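Local atomic coordinates of VlsE1 (Borreliella burgdorferi, PDB entry 1L8W), a protein that serves as a variable surface antigen of the Lyme disease spirochaete and probably helps it evade the host immune response through antigenic switching. Residues 63-66 / 67-71; 120-123 / 124-128; 47-50 / 51-55. All coordinates share one frame; numbering follows the deposited sequence.

Contact 1. Residues 63-66 / 67-71; sequences KTYF and TTVAA
Residues 63-66 and 67-71 are consecutive turns of helix 59-80, joined by four backbone hydrogen bonds from residue i+4 to residue i. Thr67 N donates to Lys63 O over 2.9 Å and is nearly straight, with an N-H...O angle of 172°. Val69 N to Tyr65 O, 3.0 Å, is more bent. Ala70 N to Phe66 O is the shortest of the four at 2.7 Å. Thr64 O accepts twice from Thr68: the backbone N comes from one side of the carbonyl plane, and OG1 comes from the opposite side at 2.7 Å from Thr64 O. The hydroxyl lies above that plane. A chi1 of -56° at Thr68 puts OG1 beside its own backbone N and turns it back to the preceding turn. This is a common way for a threonine hydroxyl to be satisfied inside a helix.

The helix belongs to an elongated helical bundle. Thr64 and Thr68 lie on its exposed flank, and Tyr65, Phe66, Val69 and Ala70 pack against helices 106-131 and 294-333. Tyr65 and Val69 carry the apolar contact. With CG anti to the backbone N (chi1 167°), the Tyr65 ring stands out from the helix and over the following turn, at Val69. Val69 CG2 sits over one ring face, 3.8 Å from the centroid, as a CH-pi contact. It is displaced toward the phenol end, and its closest ring atom is Tyr65 CZ at 3.6 Å. Tyr65 OH reaches on to Thr317, where it is hydrogen-bonded. Phe66 is buried. Tyr65 CD2 lies 3.7 Å above the plane of the Phe66 ring, toward its rim, and Leu313 of helix 294-333 also packs on Phe66. Thr67 OG1 hydrogen-bonds to Glu129, while Lys63 NZ donates to the backbone carbonyl of that same residue.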
loop_
_atom_site.group_PDB
_atom_site.type_symbol
_atom_site.label_atom_id
_atom_site.label_comp_id
_atom_site.label_asym_id
_atom_site.label_seq_id
_atom_site.Cartn_x
_atom_site.Cartn_y
_atom_site.Cartn_z
ATOM N N LYS A 63 -5.433 9.311 2.828
ATOM C CA LYS A 63 -6.032 9.545 4.127
ATOM C C LYS A 63 -7.531 9.696 3.927
ATOM O O LYS A 63 -8.334 9.108 4.661
ATOM C CB LYS A 63 -5.446 10.809 4.759
ATOM C CG LYS A 63 -5.856 11.053 6.211
ATOM C CD LYS A 63 -5.272 12.364 6.707
ATOM C CE LYS A 63 -5.591 12.609 8.166
ATOM N NZ LYS A 63 -4.912 11.630 9.042
ATOM N N THR A 64 -7.901 10.477 2.919
ATOM C CA THR A 64 -9.309 10.720 2.598
ATOM C C THR A 64 -10.033 9.396 2.347
ATOM O O THR A 64 -11.170 9.199 2.794
ATOM C CB THR A 64 -9.428 11.622 1.350
ATOM O OG1 THR A 64 -8.804 12.884 1.622
ATOM C CG2 THR A 64 -10.887 11.854 0.972
ATOM N N TYR A 65 -9.371 8.498 1.620
ATOM C CA TYR A 65 -9.929 7.186 1.325
ATOM C C TYR A 65 -10.289 6.450 2.618
ATOM O O TYR A 65 -11.421 5.992 2.779
ATOM C CB TYR A 65 -8.936 6.341 0.519
ATOM C CG TYR A 65 -9.317 4.875 0.457
ATOM C CD1 TYR A 65 -10.274 4.407 -0.454
ATOM C CD2 TYR A 65 -8.764 3.964 1.357
ATOM C CE1 TYR A 65 -10.670 3.064 -0.457
ATOM C CE2 TYR A 65 -9.151 2.621 1.364
ATOM C CZ TYR A 65 -10.104 2.178 0.460
ATOM O OH TYR A 65 -10.492 0.855 0.504
ATOM N N PHE A 66 -9.336 6.341 3.540
ATOM C CA PHE A 66 -9.604 5.659 4.806
ATOM C C PHE A 66 -10.693 6.343 5.637
ATOM O O PHE A 66 -11.573 5.673 6.164
ATOM C CB PHE A 66 -8.320 5.521 5.643
ATOM C CG PHE A 66 -7.328 4.524 5.089
ATOM C CD1 PHE A 66 -7.707 3.209 4.831
ATOM C CD2 PHE A 66 -6.010 4.901 4.843
ATOM C CE1 PHE A 66 -6.776 2.276 4.333
ATOM C CE2 PHE A 66 -5.080 3.987 4.353
ATOM C CZ PHE A 66 -5.458 2.674 4.095
ATOM N N THR A 67 -10.641 7.671 5.751
ATOM C CA THR A 67 -11.648 8.403 6.521
ATOM C C THR A 67 -13.039 8.111 5.950
ATOM O O THR A 67 -13.979 7.799 6.690
ATOM C CB THR A 67 -11.424 9.928 6.474
ATOM O OG1 THR A 67 -10.053 10.228 6.765
ATOM C CG2 THR A 67 -12.325 10.639 7.532
ATOM N N THR A 68 -13.154 8.199 4.627
ATOM C CA THR A 68 -14.414 7.938 3.942
ATOM C C THR A 68 -14.886 6.503 4.225
ATOM O O THR A 68 -16.077 6.270 4.407
ATOM C CB THR A 68 -14.269 8.143 2.408
ATOM O OG1 THR A 68 -13.787 9.468 2.144
ATOM C CG2 THR A 68 -15.616 7.961 1.707
ATOM N N VAL A 69 -13.951 5.550 4.248
ATOM C CA VAL A 69 -14.260 4.153 4.529
ATOM C C VAL A 69 -14.739 4.047 5.975
ATOM O O VAL A 69 -15.700 3.340 6.277
ATOM C CB VAL A 69 -13.001 3.237 4.374
ATOM C CG1 VAL A 69 -13.290 1.848 4.960
ATOM C CG2 VAL A 69 -12.607 3.122 2.918
ATOM N N ALA A 70 -14.054 4.733 6.879
ATOM C CA ALA A 70 -14.461 4.704 8.279
ATOM C C ALA A 70 -15.916 5.173 8.385
ATOM O O ALA A 70 -16.752 4.529 9.036
ATOM C CB ALA A 70 -13.543 5.604 9.116
ATOM N N ALA A 71 -16.214 6.285 7.721
ATOM C CA ALA A 71 -17.559 6.864 7.729
ATOM C C ALA A 71 -18.642 5.872 7.309
ATOM O O ALA A 71 -19.669 5.740 7.977
ATOM C CB ALA A 71 -17.600 8.080 6.825
#

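Contact 2. Residues 120-123 / 124-128; sequences KLVK and AVKTA
Lys126 runs beside Val122, one helical turn back, and the two side chains point the same way. Lys126 CB lies 3.3 Å from Val122 O, the carbonyl that accepts the hydrogen bond of Lys126 N. CG is closer still, 3.1 Å from Val122 O, because chi1 of -72° sets it beside the backbone N. CD then reaches the valine methyl, 3.9 Å from Val122 CG1. CE presses on that methyl: Lys126 CE to Val122 CG1 is 3.4 Å, a close fit for two carbons. A final bend at chi4 (-60°) turns NZ aside to a salt bridge with Glu74. The aliphatic part of the lysine thus lies along one methyl of Val122, and its charge joins helix 106-131 to helix 59-80.

On another side, Thr127 OG1 is hydrogen-bonded to Glu165 of helix 153-170 and lies 3.0 Å from Lys123 O. Ala124 CB packs closely on the turn before, 3.2 Å from Lys120 O.

Helix 106-131 lies between two neighbours here. Leu121 and Val122 face Leu73 of helix 59-80, while Ala124 and Val125 meet Ile166 of helix 153-170.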
loop_
_atom_site.group_PDB
_atom_site.type_symbol
_atom_site.label_atom_id
_atom_site.label_comp_id
_atom_site.label_asym_id
_atom_site.label_seq_id
_atom_site.Cartn_x
_atom_site.Cartn_y
_atom_site.Cartn_z
ATOM N N LYS A 120 -14.026 -3.705 14.637
ATOM C CA LYS A 120 -12.644 -4.061 14.353
ATOM C C LYS A 120 -12.128 -3.386 13.085
ATOM O O LYS A 120 -10.980 -2.945 13.025
ATOM C CB LYS A 120 -12.518 -5.582 14.216
ATOM C CG LYS A 120 -12.898 -6.340 15.486
ATOM C CD LYS A 120 -12.704 -7.843 15.348
ATOM C CE LYS A 120 -13.043 -8.542 16.656
ATOM N NZ LYS A 120 -12.984 -10.019 16.532
ATOM N N LEU A 121 -12.988 -3.313 12.078
ATOM C CA LEU A 121 -12.631 -2.706 10.811
ATOM C C LEU A 121 -12.405 -1.202 10.987
ATOM O O LEU A 121 -11.394 -0.664 10.539
ATOM C CB LEU A 121 -13.736 -2.971 9.776
ATOM C CG LEU A 121 -13.965 -4.423 9.327
ATOM C CD1 LEU A 121 -15.248 -4.525 8.504
ATOM C CD2 LEU A 121 -12.779 -4.906 8.515
ATOM N N VAL A 122 -13.334 -0.528 11.655
ATOM C CA VAL A 122 -13.207 0.910 11.867
ATOM C C VAL A 122 -11.914 1.235 12.604
ATOM O O VAL A 122 -11.174 2.135 12.200
ATOM C CB VAL A 122 -14.409 1.467 12.655
ATOM C CG1 VAL A 122 -14.204 2.949 12.947
ATOM C CG2 VAL A 122 -15.690 1.254 11.851
ATOM N N LYS A 123 -11.641 0.503 13.678
ATOM C CA LYS A 123 -10.419 0.711 14.448
ATOM C C LYS A 123 -9.192 0.440 13.583
ATOM O O LYS A 123 -8.180 1.134 13.691
ATOM C CB LYS A 123 -10.394 -0.209 15.670
ATOM C CG LYS A 123 -11.094 0.352 16.916
ATOM C CD LYS A 123 -12.597 0.583 16.715
ATOM C CE LYS A 123 -13.221 1.267 17.936
ATOM N NZ LYS A 123 -14.703 1.439 17.818
ATOM N N ALA A 124 -9.292 -0.569 12.722
ATOM C CA ALA A 124 -8.191 -0.929 11.838
ATOM C C ALA A 124 -7.942 0.136 10.768
ATOM O O ALA A 124 -6.791 0.511 10.521
ATOM C CB ALA A 124 -8.466 -2.287 11.179
ATOM N N VAL A 125 -9.006 0.634 10.133
ATOM C CA VAL A 125 -8.815 1.649 9.103
ATOM C C VAL A 125 -8.328 2.950 9.728
ATOM O O VAL A 125 -7.551 3.675 9.112
ATOM C CB VAL A 125 -10.115 1.935 8.274
ATOM C CG1 VAL A 125 -10.747 0.616 7.801
ATOM C CG2 VAL A 125 -11.090 2.776 9.073
ATOM N N LYS A 126 -8.766 3.240 10.951
ATOM C CA LYS A 126 -8.339 4.470 11.623
ATOM C C LYS A 126 -6.846 4.429 11.951
ATOM O O LYS A 126 -6.176 5.474 12.012
ATOM C CB LYS A 126 -9.169 4.718 12.883
ATOM C CG LYS A 126 -10.613 5.143 12.591
ATOM C CD LYS A 126 -11.351 5.489 13.884
ATOM C CE LYS A 126 -12.795 5.917 13.634
ATOM N NZ LYS A 126 -12.897 7.117 12.764
ATOM N N THR A 127 -6.320 3.224 12.154
ATOM C CA THR A 127 -4.893 3.087 12.401
ATOM C C THR A 127 -4.229 3.500 11.076
ATOM O O THR A 127 -3.312 4.322 11.060
ATOM C CB THR A 127 -4.498 1.631 12.742
ATOM O OG1 THR A 127 -5.187 1.203 13.927
ATOM C CG2 THR A 127 -3.000 1.535 12.984
ATOM N N ALA A 128 -4.718 2.951 9.965
ATOM C CA ALA A 128 -4.179 3.292 8.651
ATOM C C ALA A 128 -4.371 4.789 8.381
ATOM O O ALA A 128 -3.443 5.481 7.947
ATOM C CB ALA A 128 -4.872 2.485 7.575
#

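Contact 3. Residues 47-50 / 51-55; sequences VAEA and FGFKS
The carboxylate of Glu49 meets the ring of Phe53 edge-on. The two flat groups are nearly coplanar, with planes 8° apart. Glu49 OE1 lies at the ring edge, in plane, 3.2 Å from Phe53 CD2 and 3.3 Å from Phe53 CE2. An oxygen placed this way faces ring C-H groups, which is probably a weak electrostatic attraction, since the rim of a phenyl ring is slightly positive. The side chains run alongside each other. A bend at chi2 of Glu49 (-77°) folds the carboxylate round to meet the ring. The backbone of Phe53 helps to hold the pair: Phe53 N donates to Glu49 O over 3.2 Å, and Phe53 CB is 3.4 Å from the same oxygen.

Here helix 45-50 ends. Phe51 is the first residue to leave helical backbone angles, yet its N still donates to Val47 O at 3.2 Å. This bond is bent, and the donor stands above the carbonyl plane. Gly52 follows with a positive phi of 106°, a region glycine enters easily. The carbonyl of Phe51 is modelled too close to that of Ala48, so its exact placement is doubtful. Past the turn, Lys54 CB packs on the helix end, 3.1 Å from Ala50 O.

The contact lies at the protein surface, where the first modelled helix, 45-50, passes into the loop before helix 59-80. Two side chains tie this loop to that next helix. The Phe51 ring extends away from residues 47-50 and packs on Asp61 and Thr64 of helix 59-80. Outside the two segments, Lys54 NZ forms a salt bridge with Asp61 of the same helix.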
loop_
_atom_site.group_PDB
_atom_site.type_symbol
_atom_site.label_atom_id
_atom_site.label_comp_id
_atom_site.label_asym_id
_atom_site.label_seq_id
_atom_site.Cartn_x
_atom_site.Cartn_y
_atom_site.Cartn_z
ATOM N N VAL A 47 -18.708 9.271 -9.635
ATOM C CA VAL A 47 -17.967 10.094 -8.690
ATOM C C VAL A 47 -16.933 9.226 -7.993
ATOM O O VAL A 47 -15.826 9.681 -7.702
ATOM C CB VAL A 47 -18.899 10.730 -7.642
ATOM C CG1 VAL A 47 -18.073 11.367 -6.530
ATOM C CG2 VAL A 47 -19.783 11.779 -8.312
ATOM N N ALA A 48 -17.300 7.974 -7.734
ATOM C CA ALA A 48 -16.390 7.032 -7.093
ATOM C C ALA A 48 -15.217 6.675 -8.013
ATOM O O ALA A 48 -14.133 6.368 -7.531
ATOM C CB ALA A 48 -17.140 5.766 -6.694
ATOM N N GLU A 49 -15.441 6.710 -9.329
ATOM C CA GLU A 49 -14.396 6.387 -10.311
ATOM C C GLU A 49 -13.536 7.616 -10.591
ATOM O O GLU A 49 -12.329 7.499 -10.805
ATOM C CB GLU A 49 -15.012 5.895 -11.622
ATOM C CG GLU A 49 -15.815 4.597 -11.517
ATOM C CD GLU A 49 -14.944 3.346 -11.416
ATOM O OE1 GLU A 49 -13.710 3.447 -11.604
ATOM O OE2 GLU A 49 -15.498 2.254 -11.158
ATOM N N ALA A 50 -14.163 8.793 -10.588
ATOM C CA ALA A 50 -13.439 10.044 -10.813
ATOM C C ALA A 50 -12.398 10.141 -9.707
ATOM O O ALA A 50 -11.302 10.670 -9.906
ATOM C CB ALA A 50 -14.391 11.232 -10.754
ATOM N N PHE A 51 -12.764 9.639 -8.534
ATOM C CA PHE A 51 -11.866 9.597 -7.392
ATOM C C PHE A 51 -11.335 8.182 -7.527
ATOM O O PHE A 51 -12.089 7.275 -7.858
ATOM C CB PHE A 51 -12.645 9.721 -6.075
ATOM C CG PHE A 51 -11.769 9.819 -4.852
ATOM C CD1 PHE A 51 -11.170 11.029 -4.501
ATOM C CD2 PHE A 51 -11.502 8.693 -4.076
ATOM C CE1 PHE A 51 -10.315 11.118 -3.396
ATOM C CE2 PHE A 51 -10.648 8.766 -2.965
ATOM C CZ PHE A 51 -10.051 9.979 -2.624
ATOM N N GLY A 52 -10.057 7.960 -7.295
ATOM C CA GLY A 52 -9.583 6.595 -7.431
ATOM C C GLY A 52 -8.769 6.464 -8.695
ATOM O O GLY A 52 -7.670 5.928 -8.656
ATOM N N PHE A 53 -9.312 6.952 -9.807
ATOM C CA PHE A 53 -8.604 6.935 -11.080
ATOM C C PHE A 53 -8.261 8.358 -11.477
ATOM O O PHE A 53 -7.858 8.620 -12.607
ATOM C CB PHE A 53 -9.445 6.279 -12.174
ATOM C CG PHE A 53 -9.389 4.780 -12.154
ATOM C CD1 PHE A 53 -8.166 4.121 -12.220
ATOM C CD2 PHE A 53 -10.548 4.027 -12.045
ATOM C CE1 PHE A 53 -8.100 2.732 -12.175
ATOM C CE2 PHE A 53 -10.493 2.634 -11.999
ATOM C CZ PHE A 53 -9.271 1.989 -12.063
ATOM N N LYS A 54 -8.437 9.274 -10.533
ATOM C CA LYS A 54 -8.142 10.678 -10.746
ATOM C C LYS A 54 -6.696 10.804 -11.213
ATOM O O LYS A 54 -5.893 9.887 -11.059
ATOM C CB LYS A 54 -8.320 11.461 -9.435
ATOM C CG LYS A 54 -7.365 11.022 -8.316
ATOM C CD LYS A 54 -7.455 11.894 -7.056
ATOM C CE LYS A 54 -7.001 13.332 -7.332
ATOM N NZ LYS A 54 -6.810 14.121 -6.084
ATOM N N SER A 55 -6.371 11.949 -11.788
ATOM C CA SER A 55 -5.022 12.193 -12.242
ATOM C C SER A 55 -4.253 12.703 -11.041
ATOM O O SER A 55 -4.844 13.249 -10.114
ATOM C CB SER A 55 -5.023 13.273 -13.312
ATOM O OG SER A 55 -5.565 14.474 -12.779
#

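Along the chain the order is contact 3, contact 1, contact 2. Contact 3 ends helix 45-50, contact 1 lies on helix 59-80 and contact 2 on helix 106-131. The centres of contacts 1 and 2 are about 10 Å apart, and they touch through apolar side chains: Phe66 CZ is 3.5 Å from Ala128 CB, and Ala70 CB is 3.7 Å from Val125 CG2. Contact 3 lies about 14 Å from contact 1, centre to centre, and meets it lightly through Phe51 and Thr64. Contacts 2 and 3 do not touch; their nearest atoms are about 13 Å apart. Helix 59-80 thus touches the surface turn at Thr64 and helix 106-131 at Phe66 and Ala70.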